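Local coordinates for protein mitochondrial association factor 1 (PDB 6BXS) that is encoded at a Toxoplasma locus required for direct manipulation of host mitochondria and has a macro domain, a fold commonly associated with ADP-ribose binding, at residues V127-V130 / P131-W135; H150-K153 / P154-P158; V239-E242 / A243-R247; F256-E259 / P260-A264. All coordinates share one frame; numbering follows the deposited sequence.

Interaction 1. Residues V127-V130 / P131-W135; sequences VAIV and PNTVW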
ATOM      1  N   VAL A 127      -1.835   2.645  12.400  1.00 20.27           N
ATOM      2  CA  VAL A 127      -2.805   1.557  12.449  1.00 22.67           C
ATOM      3  C   VAL A 127      -4.168   2.088  12.867  1.00 21.32           C
ATOM      4  O   VAL A 127      -4.281   2.861  13.816  1.00 20.28           O
ATOM      5  CB  VAL A 127      -2.382   0.431  13.422  1.00 20.37           C
ATOM      6  CG1 VAL A 127      -1.265  -0.402  12.820  1.00 22.76           C
ATOM      7  CG2 VAL A 127      -1.982   0.996  14.778  1.00 26.37           C
ATOM      8  N   ALA A 128      -5.200   1.676  12.139  1.00 20.30           N
ATOM      9  CA  ALA A 128      -6.567   2.034  12.480  1.00 24.50           C
ATOM     10  C   ALA A 128      -7.023   1.218  13.683  1.00 24.06           C
ATOM     11  O   ALA A 128      -7.761   1.707  14.540  1.00 22.01           O
ATOM     12  CB  ALA A 128      -7.488   1.805  11.292  1.00 24.00           C
ATOM     13  N   ILE A 129      -6.568  -0.031  13.733  1.00 24.22           N
ATOM     14  CA  ILE A 129      -6.904  -0.944  14.818  1.00 24.38           C
ATOM     15  C   ILE A 129      -5.660  -1.716  15.240  1.00 20.51           C
ATOM     16  O   ILE A 129      -4.885  -2.158  14.397  1.00 20.86           O
ATOM     17  CB  ILE A 129      -8.010  -1.940  14.400  1.00 23.36           C
ATOM     18  CG1 ILE A 129      -9.242  -1.186  13.892  1.00 25.30           C
ATOM     19  CG2 ILE A 129      -8.381  -2.855  15.569  1.00 25.69           C
ATOM     20  CD1 ILE A 129     -10.335  -2.080  13.341  1.00 25.48           C
ATOM     21  N   VAL A 130      -5.465  -1.865  16.547  1.00 23.16           N
ATOM     22  CA  VAL A 130      -4.371  -2.688  17.052  1.00 24.14           C
ATOM     23  C   VAL A 130      -4.529  -4.106  16.512  1.00 17.40           C
ATOM     24  O   VAL A 130      -5.561  -4.735  16.744  1.00 21.14           O
ATOM     25  CB  VAL A 130      -4.336  -2.730  18.591  1.00 23.05           C
ATOM     26  CG1 VAL A 130      -3.215  -3.650  19.078  1.00 26.01           C
ATOM     27  CG2 VAL A 130      -4.155  -1.332  19.161  1.00 26.28           C
ATOM     28  N   PRO A 131      -3.520  -4.613  15.781  1.00 24.73           N
ATOM     29  CA  PRO A 131      -3.612  -5.991  15.278  1.00 24.11           C
ATOM     30  C   PRO A 131      -3.841  -7.012  16.388  1.00 21.81           C
ATOM     31  O   PRO A 131      -3.402  -6.797  17.515  1.00 22.87           O
ATOM     32  CB  PRO A 131      -2.250  -6.216  14.614  1.00 27.16           C
ATOM     33  CG  PRO A 131      -1.780  -4.860  14.244  1.00 24.84           C
ATOM     34  CD  PRO A 131      -2.296  -3.941  15.309  1.00 25.01           C
ATOM     35  N   ASN A 132      -4.533  -8.097  16.060  1.00 24.27           N
ATOM     36  CA  ASN A 132      -4.751  -9.200  16.988  1.00 26.84           C
ATOM     37  C   ASN A 132      -5.594  -8.820  18.208  1.00 30.56           C
ATOM     38  O   ASN A 132      -5.379  -9.349  19.299  1.00 26.38           O
ATOM     39  CB  ASN A 132      -3.406  -9.762  17.457  1.00 25.44           C
ATOM     40  CG  ASN A 132      -3.531 -11.149  18.064  1.00 27.21           C
ATOM     41  OD1 ASN A 132      -4.328 -11.973  17.612  1.00 25.87           O
ATOM     42  ND2 ASN A 132      -2.753 -11.406  19.107  1.00 22.26           N
ATOM     43  N   THR A 133      -6.543  -7.902  18.030  1.00 25.11           N
ATOM     44  CA  THR A 133      -7.477  -7.549  19.098  1.00 28.06           C
ATOM     45  C   THR A 133      -8.912  -7.842  18.676  1.00 30.02           C
ATOM     46  O   THR A 133      -9.670  -8.489  19.401  1.00 36.31           O
ATOM     47  CB  THR A 133      -7.366  -6.061  19.490  1.00 32.63           C
ATOM     48  OG1 THR A 133      -7.657  -5.234  18.355  1.00 43.71           O
ATOM     49  CG2 THR A 133      -5.968  -5.745  20.013  1.00 29.88           C
ATOM     50  N   VAL A 134      -9.265  -7.361  17.490  1.00 26.67           N
ATOM     51  CA  VAL A 134     -10.602  -7.518  16.943  1.00 29.14           C
ATOM     52  C   VAL A 134     -10.654  -8.751  16.040  1.00 28.47           C
ATOM     53  O   VAL A 134     -11.726  -9.293  15.765  1.00 32.24           O
ATOM     54  CB  VAL A 134     -11.011  -6.240  16.184  1.00 30.88           C
ATOM     55  CG1 VAL A 134     -12.092  -6.513  15.169  1.00 33.74           C
ATOM     56  CG2 VAL A 134     -11.473  -5.175  17.171  1.00 28.21           C
ATOM     57  N   TRP A 135      -9.483  -9.183  15.584  1.00 26.56           N
ATOM     58  CA  TRP A 135      -9.338 -10.463  14.897  1.00 27.57           C
ATOM     59  C   TRP A 135      -8.206 -11.251  15.549  1.00 27.26           C
ATOM     60  O   TRP A 135      -7.447 -10.699  16.342  1.00 25.08           O
ATOM     61  CB  TRP A 135      -9.061 -10.255  13.407  1.00 24.94           C
ATOM     62  CG  TRP A 135      -7.837  -9.439  13.136  1.00 25.06           C
ATOM     63  CD1 TRP A 135      -6.542  -9.865  13.189  1.00 27.07           C
ATOM     64  CD2 TRP A 135      -7.791  -8.057  12.764  1.00 24.18           C
ATOM     65  NE1 TRP A 135      -5.692  -8.832  12.878  1.00 23.02           N
ATOM     66  CE2 TRP A 135      -6.434  -7.710  12.613  1.00 27.00           C
ATOM     67  CE3 TRP A 135      -8.765  -7.077  12.547  1.00 25.98           C
ATOM     68  CZ2 TRP A 135      -6.026  -6.428  12.254  1.00 25.67           C
ATOM     69  CZ3 TRP A 135      -8.358  -5.804  12.191  1.00 23.83           C
ATOM     70  CH2 TRP A 135      -7.002  -5.491  12.048  1.00 26.19           C
TER
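Val130 leads straight into Pro131, and the chain then folds back through Asn132, whose positive phi of 65° carries Thr133 round to face Val130 again. The turn is closed by a side chain: Thr133 OG1 donates to Val130 O at 2.7 Å, lying in the carbonyl plane with a C=O...donor angle of 149°. This bond depends on the Thr133 rotamer, which places OG1 between its own backbone N and carbonyl carbon (chi1 60°) and leaves CG2 beside the backbone N. From there Thr133 CG2 comes within 3.6 Å of Val130 CG1, so one threonine supplies both the polar closure and a methyl contact. Val130 CG1 also borders the proline ring, 3.9 Å from Pro131 CD.

Both branches of Ile129 touch the second half of the loop. The Ile129 and Thr133 side chains cross obliquely, with Ile129 CG2 3.7 Å from Thr133 OG1; Ile129 CG2 also meets Val134 CG2 at 4.2 Å, these two side chains being roughly perpendicular. The longer branch extends to CD1, which approaches Trp135 CZ3 at 4.4 Å, oblique to the indole ring. A looser apolar contact joins Val127 CG1 to Pro131 CD at 4.4 Å.

This loop connects strand 120-126 to helix 137-140, and Asn132 OD1 accepts a hydrogen bond from Glu137 N at the start of that helix. Ile129 and Trp135 both rest on Ala188 of helix 179-202, with Val134 against Met184, whereas Val127 packs on Leu98 and Ala101 of helix 83-103 and Pro131 touches Glu102 of the same helix.

Interaction 2. Residues H150-K153 / P154-P158; sequences HILK and PEVTP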
ATOM      1  N   HIS A 150       7.087   5.701   3.792  1.00 22.53           N
ATOM      2  CA  HIS A 150       8.506   6.045   3.770  1.00 23.42           C
ATOM      3  C   HIS A 150       8.818   7.109   2.726  1.00 23.24           C
ATOM      4  O   HIS A 150       8.409   6.996   1.571  1.00 21.43           O
ATOM      5  CB  HIS A 150       9.363   4.808   3.482  1.00 21.90           C
ATOM      6  CG  HIS A 150       9.135   3.671   4.427  1.00 22.41           C
ATOM      7  ND1 HIS A 150       9.677   3.636   5.694  1.00 22.39           N
ATOM      8  CD2 HIS A 150       8.443   2.517   4.281  1.00 22.85           C
ATOM      9  CE1 HIS A 150       9.317   2.513   6.293  1.00 22.78           C
ATOM     10  NE2 HIS A 150       8.569   1.818   5.457  1.00 24.72           N
ATOM     11  N   ILE A 151       9.548   8.137   3.142  1.00 21.15           N
ATOM     12  CA  ILE A 151      10.178   9.052   2.203  1.00 21.49           C
ATOM     13  C   ILE A 151      11.547   8.486   1.854  1.00 25.68           C
ATOM     14  O   ILE A 151      12.418   8.382   2.714  1.00 22.36           O
ATOM     15  CB  ILE A 151      10.328  10.473   2.779  1.00 24.60           C
ATOM     16  CG1 ILE A 151       8.970  10.999   3.248  1.00 26.54           C
ATOM     17  CG2 ILE A 151      10.939  11.400   1.731  1.00 28.62           C
ATOM     18  CD1 ILE A 151       9.020  12.380   3.871  1.00 27.39           C
ATOM     19  N   LEU A 152      11.730   8.116   0.592  1.00 26.46           N
ATOM     20  CA  LEU A 152      12.977   7.509   0.142  1.00 26.59           C
ATOM     21  C   LEU A 152      14.054   8.560  -0.088  1.00 28.75           C
ATOM     22  O   LEU A 152      13.757   9.695  -0.462  1.00 25.58           O
ATOM     23  CB  LEU A 152      12.744   6.714  -1.143  1.00 25.21           C
ATOM     24  CG  LEU A 152      11.761   5.546  -1.051  1.00 27.68           C
ATOM     25  CD1 LEU A 152      11.505   4.972  -2.436  1.00 31.70           C
ATOM     26  CD2 LEU A 152      12.280   4.465  -0.114  1.00 27.92           C
ATOM     27  N   LYS A 153      15.308   8.180   0.140  1.00 27.99           N
ATOM     28  CA  LYS A 153      16.424   9.069  -0.157  1.00 27.94           C
ATOM     29  C   LYS A 153      16.544   9.210  -1.673  1.00 28.05           C
ATOM     30  O   LYS A 153      16.109   8.325  -2.412  1.00 27.70           O
ATOM     31  CB  LYS A 153      17.730   8.545   0.443  1.00 30.79           C
ATOM     32  CG  LYS A 153      17.694   8.343   1.952  1.00 33.04           C
ATOM     33  CD  LYS A 153      19.096   8.213   2.524  1.00 36.58           C
ATOM     34  CE  LYS A 153      19.561   9.514   3.162  1.00 42.95           C
ATOM     35  NZ  LYS A 153      19.006   9.688   4.531  1.00 39.47           N
ATOM     36  N   PRO A 154      17.127  10.326  -2.143  1.00 27.09           N
ATOM     37  CA  PRO A 154      17.230  10.561  -3.589  1.00 28.76           C
ATOM     38  C   PRO A 154      17.976   9.454  -4.329  1.00 31.44           C
ATOM     39  O   PRO A 154      17.720   9.225  -5.510  1.00 26.05           O
ATOM     40  CB  PRO A 154      18.003  11.883  -3.676  1.00 32.15           C
ATOM     41  CG  PRO A 154      17.774  12.548  -2.369  1.00 31.21           C
ATOM     42  CD  PRO A 154      17.682  11.446  -1.364  1.00 25.36           C
ATOM     43  N   GLU A 155      18.883   8.770  -3.640  1.00 30.70           N
ATOM     44  CA  GLU A 155      19.736   7.789  -4.303  1.00 37.08           C
ATOM     45  C   GLU A 155      19.070   6.419  -4.462  1.00 33.20           C
ATOM     46  O   GLU A 155      19.679   5.499  -5.008  1.00 33.40           O
ATOM     47  CB  GLU A 155      21.053   7.628  -3.548  1.00 35.70           C
ATOM     48  CG  GLU A 155      21.838   8.921  -3.373  1.00 38.96           C
ATOM     49  CD  GLU A 155      21.368   9.748  -2.190  1.00 41.32           C
ATOM     50  OE1 GLU A 155      20.329   9.407  -1.585  1.00 39.06           O
ATOM     51  OE2 GLU A 155      22.045  10.747  -1.865  1.00 47.16           O
ATOM     52  N   VAL A 156      17.830   6.282  -3.993  1.00 30.50           N
ATOM     53  CA  VAL A 156      17.048   5.070  -4.239  1.00 27.75           C
ATOM     54  C   VAL A 156      15.672   5.411  -4.813  1.00 30.79           C
ATOM     55  O   VAL A 156      14.806   4.545  -4.930  1.00 31.31           O
ATOM     56  CB  VAL A 156      16.863   4.231  -2.955  1.00 28.05           C
ATOM     57  CG1 VAL A 156      18.213   3.887  -2.344  1.00 29.04           C
ATOM     58  CG2 VAL A 156      15.990   4.960  -1.947  1.00 29.86           C
ATOM     59  N   THR A 157      15.478   6.675  -5.170  1.00 27.75           N
ATOM     60  CA  THR A 157      14.203   7.132  -5.714  1.00 28.01           C
ATOM     61  C   THR A 157      14.010   6.613  -7.140  1.00 28.11           C
ATOM     62  O   THR A 157      14.815   6.928  -8.014  1.00 30.04           O
ATOM     63  CB  THR A 157      14.122   8.666  -5.717  1.00 29.06           C
ATOM     64  OG1 THR A 157      14.302   9.159  -4.383  1.00 29.60           O
ATOM     65  CG2 THR A 157      12.775   9.141  -6.254  1.00 29.41           C
ATOM     66  N   PRO A 158      12.944   5.820  -7.378  1.00 29.94           N
ATOM     67  CA  PRO A 158      12.695   5.224  -8.698  1.00 34.12           C
ATOM     68  C   PRO A 158      12.770   6.210  -9.865  1.00 31.58           C
ATOM     69  O   PRO A 158      12.138   7.267  -9.831  1.00 31.96           O
ATOM     70  CB  PRO A 158      11.273   4.668  -8.561  1.00 32.60           C
ATOM     71  CG  PRO A 158      11.147   4.341  -7.129  1.00 27.59           C
ATOM     72  CD  PRO A 158      11.934   5.389  -6.393  1.00 29.16           C
TER
HETATM   73  O   HOH W   1      14.104  11.481  -3.295  1.00 35.36           O
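Leu152, the last residue of strand 147-152, turns its side chain toward the loop that follows. Its CB lies 3.8 Å from Val156 CG2, and its CD1 meets Pro158 CD at 4.0 Å; the leucine runs roughly perpendicular to both partners, with CB and CD2 against the valine and CD1 against the proline ring. The carbonyl oxygen of Leu152 receives a weak hydrogen bond from a water that also donates to Thr157 OG1, at 2.6 Å, bridging the strand end to the loop.

Lys153 follows, and its carbonyl holds the turn together. Val156 N donates to Lys153 O at 3.1 Å in a nearly straight bond (165° at the hydrogen), and Thr157 OG1 donates to Lys153 O at 2.8 Å. The two donors approach from opposite faces of the carbonyl plane, so the oxygen is gripped from both sides. Thr157 can do this because OG1 lies beside its own backbone N (chi1 -58°), facing back along the turn. Lys153 CB lies 3.4 Å from Glu155 OE1, a carboxylate oxygen buried here without a polar partner in the model. The lysine chain bends away at its last two torsions: NZ bonds to Gly114 O and stays 6.3 Å from Glu155 OE1, too far for a salt bridge.

Strand 147-152 runs antiparallel between strands 120-126 and 166-170, where Leu152 touches Phe120 and Met167. Beyond its end, Val156 packs on Ile70 and Ala74 of helix 61-76.

Interaction 3. Residues V239-E242 / A243-R247; sequences VAVE and AAITR. With SO4 (sulfate ion), chain G.
Backbone hydrogen bonds of the alpha-helical i to i+4 pattern join Val239-Glu242 to Ala243-Thr246. Ala243 N donates to Val239 O and Ala244 N to Ala240 O, while Ile245 N reaches Val241 O at 3.0 Å. Glu242 O takes two donors from one residue, Thr246 N at 3.1 Å and Thr246 OG1 also at 3.1 Å, which come from opposite faces of the carbonyl plane. The threonine can add this second bond because its OG1 lies beside its own backbone N (chi1 -71°), turned back along the helix.

The apolar contact is between Val241 and Ile245, one turn apart, which run alongside each other in the same direction, with Val241 CG1 4.2 Å from Ile245 CG1. Helix 230-248 is the crossover of a beta-alpha-beta unit linking parallel strands 213-216 and 253-256, and both side chains pack on Leu254 of the latter. Ala240 and Ala244 face helix 179-202, touching Met190 and Val194.

The two charged side chains, Glu242 and Arg247, find their partners outside the helix. Glu242 extends to Ser271 OG, which is hydrogen-bonded to its OE2. Arg247, bent at chi2 (58°), carries its guanidinium to a sulfate ion, probably from the crystallisation liquor. Both terminal nitrogens donate to one oxygen, NH1 to sulfate O1 at 2.7 Å and NH2 to sulfate O1 at 2.8 Å; the anion sits at the guanidinium edge and is also bonded by Lys202 NZ.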
ATOM      1  N   VAL A 239     -15.611  -2.767  -0.644  1.00 21.71           N
ATOM      2  CA  VAL A 239     -16.284  -2.296   0.560  1.00 24.87           C
ATOM      3  C   VAL A 239     -15.311  -1.562   1.486  1.00 23.85           C
ATOM      4  O   VAL A 239     -15.682  -0.583   2.136  1.00 19.28           O
ATOM      5  CB  VAL A 239     -16.946  -3.470   1.315  1.00 29.54           C
ATOM      6  CG1 VAL A 239     -17.449  -3.034   2.685  1.00 31.82           C
ATOM      7  CG2 VAL A 239     -18.096  -4.035   0.495  1.00 31.41           C
ATOM      8  N   ALA A 240     -14.070  -2.034   1.548  1.00 22.74           N
ATOM      9  CA  ALA A 240     -13.054  -1.387   2.372  1.00 22.37           C
ATOM     10  C   ALA A 240     -12.726   0.001   1.832  1.00 20.71           C
ATOM     11  O   ALA A 240     -12.517   0.943   2.598  1.00 21.10           O
ATOM     12  CB  ALA A 240     -11.795  -2.240   2.439  1.00 21.51           C
ATOM     13  N   VAL A 241     -12.676   0.122   0.510  1.00 19.04           N
ATOM     14  CA  VAL A 241     -12.414   1.405  -0.131  1.00 20.61           C
ATOM     15  C   VAL A 241     -13.556   2.388   0.136  1.00 21.64           C
ATOM     16  O   VAL A 241     -13.315   3.559   0.425  1.00 21.56           O
ATOM     17  CB  VAL A 241     -12.211   1.237  -1.651  1.00 22.39           C
ATOM     18  CG1 VAL A 241     -12.283   2.583  -2.374  1.00 22.59           C
ATOM     19  CG2 VAL A 241     -10.872   0.559  -1.934  1.00 18.57           C
ATOM     20  N   GLU A 242     -14.794   1.910   0.034  1.00 22.05           N
ATOM     21  CA  GLU A 242     -15.966   2.749   0.289  1.00 26.16           C
ATOM     22  C   GLU A 242     -15.935   3.333   1.696  1.00 23.04           C
ATOM     23  O   GLU A 242     -16.198   4.521   1.889  1.00 19.42           O
ATOM     24  CB  GLU A 242     -17.259   1.951   0.095  1.00 29.93           C
ATOM     25  CG  GLU A 242     -17.576   1.597  -1.352  1.00 30.49           C
ATOM     26  CD  GLU A 242     -18.829   0.746  -1.482  1.00 31.00           C
ATOM     27  OE1 GLU A 242     -19.941   1.314  -1.441  1.00 33.21           O
ATOM     28  OE2 GLU A 242     -18.702  -0.488  -1.623  1.00 31.72           O
ATOM     29  N   ALA A 243     -15.608   2.491   2.673  1.00 21.26           N
ATOM     30  CA  ALA A 243     -15.587   2.907   4.070  1.00 20.58           C
ATOM     31  C   ALA A 243     -14.477   3.920   4.325  1.00 21.62           C
ATOM     32  O   ALA A 243     -14.663   4.877   5.075  1.00 20.99           O
ATOM     33  CB  ALA A 243     -15.416   1.697   4.979  1.00 22.88           C
ATOM     34  N   ALA A 244     -13.323   3.699   3.702  1.00 20.28           N
ATOM     35  CA  ALA A 244     -12.171   4.575   3.883  1.00 16.56           C
ATOM     36  C   ALA A 244     -12.416   5.956   3.280  1.00 22.41           C
ATOM     37  O   ALA A 244     -12.072   6.970   3.886  1.00 19.57           O
ATOM     38  CB  ALA A 244     -10.932   3.947   3.268  1.00 19.29           C
ATOM     39  N   ILE A 245     -13.004   5.992   2.088  1.00 18.06           N
ATOM     40  CA  ILE A 245     -13.313   7.257   1.432  1.00 18.97           C
ATOM     41  C   ILE A 245     -14.343   8.038   2.246  1.00 18.89           C
ATOM     42  O   ILE A 245     -14.218   9.250   2.422  1.00 21.62           O
ATOM     43  CB  ILE A 245     -13.840   7.033  -0.001  1.00 19.44           C
ATOM     44  CG1 ILE A 245     -12.739   6.459  -0.899  1.00 22.41           C
ATOM     45  CG2 ILE A 245     -14.380   8.331  -0.599  1.00 23.85           C
ATOM     46  CD1 ILE A 245     -11.518   7.342  -1.057  1.00 23.10           C
ATOM     47  N   THR A 246     -15.361   7.336   2.733  1.00 22.02           N
ATOM     48  CA  THR A 246     -16.381   7.939   3.585  1.00 20.53           C
ATOM     49  C   THR A 246     -15.772   8.510   4.860  1.00 24.55           C
ATOM     50  O   THR A 246     -16.167   9.579   5.319  1.00 19.86           O
ATOM     51  CB  THR A 246     -17.470   6.913   3.960  1.00 25.39           C
ATOM     52  OG1 THR A 246     -18.265   6.622   2.805  1.00 20.75           O
ATOM     53  CG2 THR A 246     -18.381   7.445   5.063  1.00 29.36           C
ATOM     54  N   ARG A 247     -14.817   7.784   5.432  1.00 21.73           N
ATOM     55  CA  ARG A 247     -14.179   8.198   6.678  1.00 22.23           C
ATOM     56  C   ARG A 247     -13.360   9.477   6.517  1.00 24.93           C
ATOM     57  O   ARG A 247     -13.542  10.433   7.272  1.00 20.80           O
ATOM     58  CB  ARG A 247     -13.287   7.070   7.214  1.00 24.95           C
ATOM     59  CG  ARG A 247     -12.287   7.482   8.297  1.00 21.24           C
ATOM     60  CD  ARG A 247     -12.962   8.107   9.513  1.00 27.68           C
ATOM     61  NE  ARG A 247     -12.045   8.214  10.648  1.00 32.04           N
ATOM     62  CZ  ARG A 247     -11.314   9.287  10.944  1.00 36.59           C
ATOM     63  NH1 ARG A 247     -11.380  10.383  10.197  1.00 37.95           N
ATOM     64  NH2 ARG A 247     -10.513   9.265  12.001  1.00 42.69           N
TER
HETATM   65  S   SO4 G 504      -9.851  13.185  10.885  1.00 64.38           S
HETATM   66  O1  SO4 G 504      -9.520  11.855  11.397  1.00 50.15           O
HETATM   67  O2  SO4 G 504      -8.840  14.145  11.323  1.00 52.84           O
HETATM   68  O3  SO4 G 504      -9.886  13.154   9.425  1.00 56.85           O
HETATM   69  O4  SO4 G 504     -11.159  13.592  11.395  1.00 57.10           O

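Interaction 4. Residues F256-E259 / P260-A264; sequences FMYE and PSDTA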
ATOM      1  N   PHE A 256      -5.500   1.618  -9.205  1.00 22.42           N
ATOM      2  CA  PHE A 256      -5.361   0.184  -8.975  1.00 24.64           C
ATOM      3  C   PHE A 256      -4.511  -0.468 -10.056  1.00 27.21           C
ATOM      4  O   PHE A 256      -4.761  -0.298 -11.250  1.00 24.53           O
ATOM      5  CB  PHE A 256      -6.732  -0.487  -8.909  1.00 25.09           C
ATOM      6  CG  PHE A 256      -7.460  -0.237  -7.621  1.00 28.98           C
ATOM      7  CD1 PHE A 256      -7.209  -1.023  -6.510  1.00 27.28           C
ATOM      8  CD2 PHE A 256      -8.389   0.783  -7.518  1.00 25.62           C
ATOM      9  CE1 PHE A 256      -7.872  -0.795  -5.319  1.00 30.64           C
ATOM     10  CE2 PHE A 256      -9.055   1.014  -6.330  1.00 28.36           C
ATOM     11  CZ  PHE A 256      -8.796   0.223  -5.230  1.00 26.72           C
ATOM     12  N   MET A 257      -3.505  -1.217  -9.620  1.00 28.80           N
ATOM     13  CA  MET A 257      -2.620  -1.932 -10.528  1.00 26.21           C
ATOM     14  C   MET A 257      -3.362  -3.101 -11.161  1.00 25.17           C
ATOM     15  O   MET A 257      -4.457  -3.458 -10.724  1.00 27.11           O
ATOM     16  CB  MET A 257      -1.379  -2.424  -9.785  1.00 24.46           C
ATOM     17  CG  MET A 257      -0.603  -1.310  -9.099  1.00 22.90           C
ATOM     18  SD  MET A 257       0.648  -1.915  -7.956  1.00 26.33           S
ATOM     19  CE  MET A 257       1.742  -2.781  -9.079  1.00 32.93           C
ATOM     20  N   TYR A 258      -2.758  -3.704 -12.180  1.00 23.85           N
ATOM     21  CA  TYR A 258      -3.438  -4.725 -12.964  1.00 28.17           C
ATOM     22  C   TYR A 258      -3.097  -6.143 -12.526  1.00 29.71           C
ATOM     23  O   TYR A 258      -1.948  -6.453 -12.217  1.00 27.32           O
ATOM     24  CB  TYR A 258      -3.097  -4.570 -14.445  1.00 29.77           C
ATOM     25  CG  TYR A 258      -3.791  -5.585 -15.326  1.00 29.85           C
ATOM     26  CD1 TYR A 258      -5.093  -5.377 -15.763  1.00 31.62           C
ATOM     27  CD2 TYR A 258      -3.149  -6.754 -15.714  1.00 35.01           C
ATOM     28  CE1 TYR A 258      -5.734  -6.303 -16.567  1.00 34.08           C
ATOM     29  CE2 TYR A 258      -3.782  -7.686 -16.516  1.00 34.97           C
ATOM     30  CZ  TYR A 258      -5.074  -7.455 -16.939  1.00 37.10           C
ATOM     31  OH  TYR A 258      -5.708  -8.379 -17.740  1.00 40.32           O
ATOM     32  N   GLU A 259      -4.119  -6.990 -12.496  1.00 30.97           N
ATOM     33  CA  GLU A 259      -3.934  -8.433 -12.440  1.00 33.45           C
ATOM     34  C   GLU A 259      -4.966  -9.067 -13.377  1.00 34.70           C
ATOM     35  O   GLU A 259      -6.071  -8.538 -13.526  1.00 29.55           O
ATOM     36  CB  GLU A 259      -4.057  -8.958 -11.005  1.00 35.23           C
ATOM     37  CG  GLU A 259      -5.268  -8.462 -10.221  1.00 33.96           C
ATOM     38  CD  GLU A 259      -6.526  -9.273 -10.470  1.00 33.83           C
ATOM     39  OE1 GLU A 259      -6.421 -10.457 -10.859  1.00 35.01           O
ATOM     40  OE2 GLU A 259      -7.625  -8.721 -10.267  1.00 32.32           O
ATOM     41  N   PRO A 260      -4.600 -10.188 -14.028  1.00 33.80           N
ATOM     42  CA  PRO A 260      -5.373 -10.746 -15.150  1.00 29.95           C
ATOM     43  C   PRO A 260      -6.889 -10.887 -14.949  1.00 29.70           C
ATOM     44  O   PRO A 260      -7.616 -10.796 -15.938  1.00 36.02           O
ATOM     45  CB  PRO A 260      -4.740 -12.128 -15.336  1.00 34.13           C
ATOM     46  CG  PRO A 260      -3.334 -11.939 -14.923  1.00 36.02           C
ATOM     47  CD  PRO A 260      -3.373 -10.971 -13.776  1.00 35.11           C
ATOM     48  N   SER A 261      -7.359 -11.097 -13.721  1.00 28.95           N
ATOM     49  CA  SER A 261      -8.790 -11.315 -13.488  1.00 33.07           C
ATOM     50  C   SER A 261      -9.573 -10.013 -13.298  1.00 28.49           C
ATOM     51  O   SER A 261     -10.798 -10.039 -13.159  1.00 26.19           O
ATOM     52  CB  SER A 261      -9.001 -12.215 -12.266  1.00 32.24           C
ATOM     53  OG  SER A 261      -8.704 -11.530 -11.063  1.00 34.82           O
ATOM     54  N   ASP A 262      -8.865  -8.885 -13.290  1.00 29.17           N
ATOM     55  CA  ASP A 262      -9.482  -7.565 -13.164  1.00 29.18           C
ATOM     56  C   ASP A 262     -10.427  -7.499 -11.960  1.00 29.64           C
ATOM     57  O   ASP A 262     -11.455  -6.821 -11.986  1.00 28.68           O
ATOM     58  CB  ASP A 262     -10.227  -7.211 -14.463  1.00 29.84           C
ATOM     59  CG  ASP A 262      -9.626  -6.010 -15.184  1.00 32.47           C
ATOM     60  OD1 ASP A 262      -8.940  -5.188 -14.539  1.00 26.91           O
ATOM     61  OD2 ASP A 262      -9.850  -5.883 -16.407  1.00 30.84           O
ATOM     62  N   THR A 263     -10.050  -8.194 -10.893  1.00 27.77           N
ATOM     63  CA  THR A 263     -10.919  -8.371  -9.738  1.00 28.02           C
ATOM     64  C   THR A 263     -11.167  -7.067  -8.981  1.00 25.49           C
ATOM     65  O   THR A 263     -12.264  -6.849  -8.467  1.00 28.50           O
ATOM     66  CB  THR A 263     -10.328  -9.423  -8.779  1.00 29.64           C
ATOM     67  OG1 THR A 263     -10.417 -10.715  -9.392  1.00 28.27           O
ATOM     68  CG2 THR A 263     -11.069  -9.462  -7.450  1.00 25.18           C
ATOM     69  N   ALA A 264     -10.155  -6.205  -8.908  1.00 22.82           N
ATOM     70  CA  ALA A 264     -10.308  -4.921  -8.229  1.00 22.68           C
ATOM     71  C   ALA A 264     -11.407  -4.101  -8.896  1.00 23.41           C
ATOM     72  O   ALA A 264     -12.278  -3.544  -8.228  1.00 21.78           O
ATOM     73  CB  ALA A 264      -8.996  -4.151  -8.233  1.00 18.98           C
TER
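Glu259 and Asp262 are the ends of a type I beta turn, closed by Asp262 N donating to Glu259 O at 2.8 Å, in the connection from strand 253-256 to the C-terminal helix 263-276. The glutamate side chain folds over this turn. Its CB lies beside the proline ring, 3.5 Å from Pro260 CD. CG is placed between the backbone N and the carbonyl carbon (chi1 48°), and a second bend at chi2 (85°) curls the chain back, bringing the carboxyl carbon CD near Ser261 OG.

At the tip the two oxygens divide the work. OE1 accepts twice from one residue: Ser261 OG donates to Glu259 OE1 at 2.5 Å on its syn lone pair, and Ser261 N at 3.1 Å from well above the carboxylate plane. OE2 is met nearly head-on along its C-O direction by Thr263 N, 2.6 Å from Glu259 OE2. Three donors thus fix the carboxylate, and its place beside the helix start would probably favour the charged form. Ser261 OG in turn accepts from Thr263 OG1, tying both hydroxyls into the same network.

Just before the turn, the Tyr258 ring lies obliquely against Pro260, with Tyr258 OH 3.5 Å from Pro260 CA, and stands at 78° to the Asp262 carboxylate. On the buried side, Ala264 CB comes obliquely to the Phe256 ring, 4.0 Å from Phe256 CD1.

Overall arrangement
All four local contacts mix buried and exposed residues: Val241, Ile245 and Phe256 are buried, while Thr133, Val134, Pro154, Arg247 and Pro260 are exposed. Interactions 3 and 4 touch directly, Val241 CG2 meeting Phe256 CZ at 3.9 Å, so the crossover helix packs on the strand that leads into the final helix. Interaction 1 shares helix 179-202 with interaction 3; interaction 2 stands on the opposite side of the chain's centre from interaction 3. Regular helical bonding dominates 239-247, whereas in the other three side chains help close turns: threonine hydroxyls to carbonyls in interactions 1 and 2, alongside a backbone bond in interaction 2, and a glutamate carboxylate beside the backbone turn bond in interaction 4.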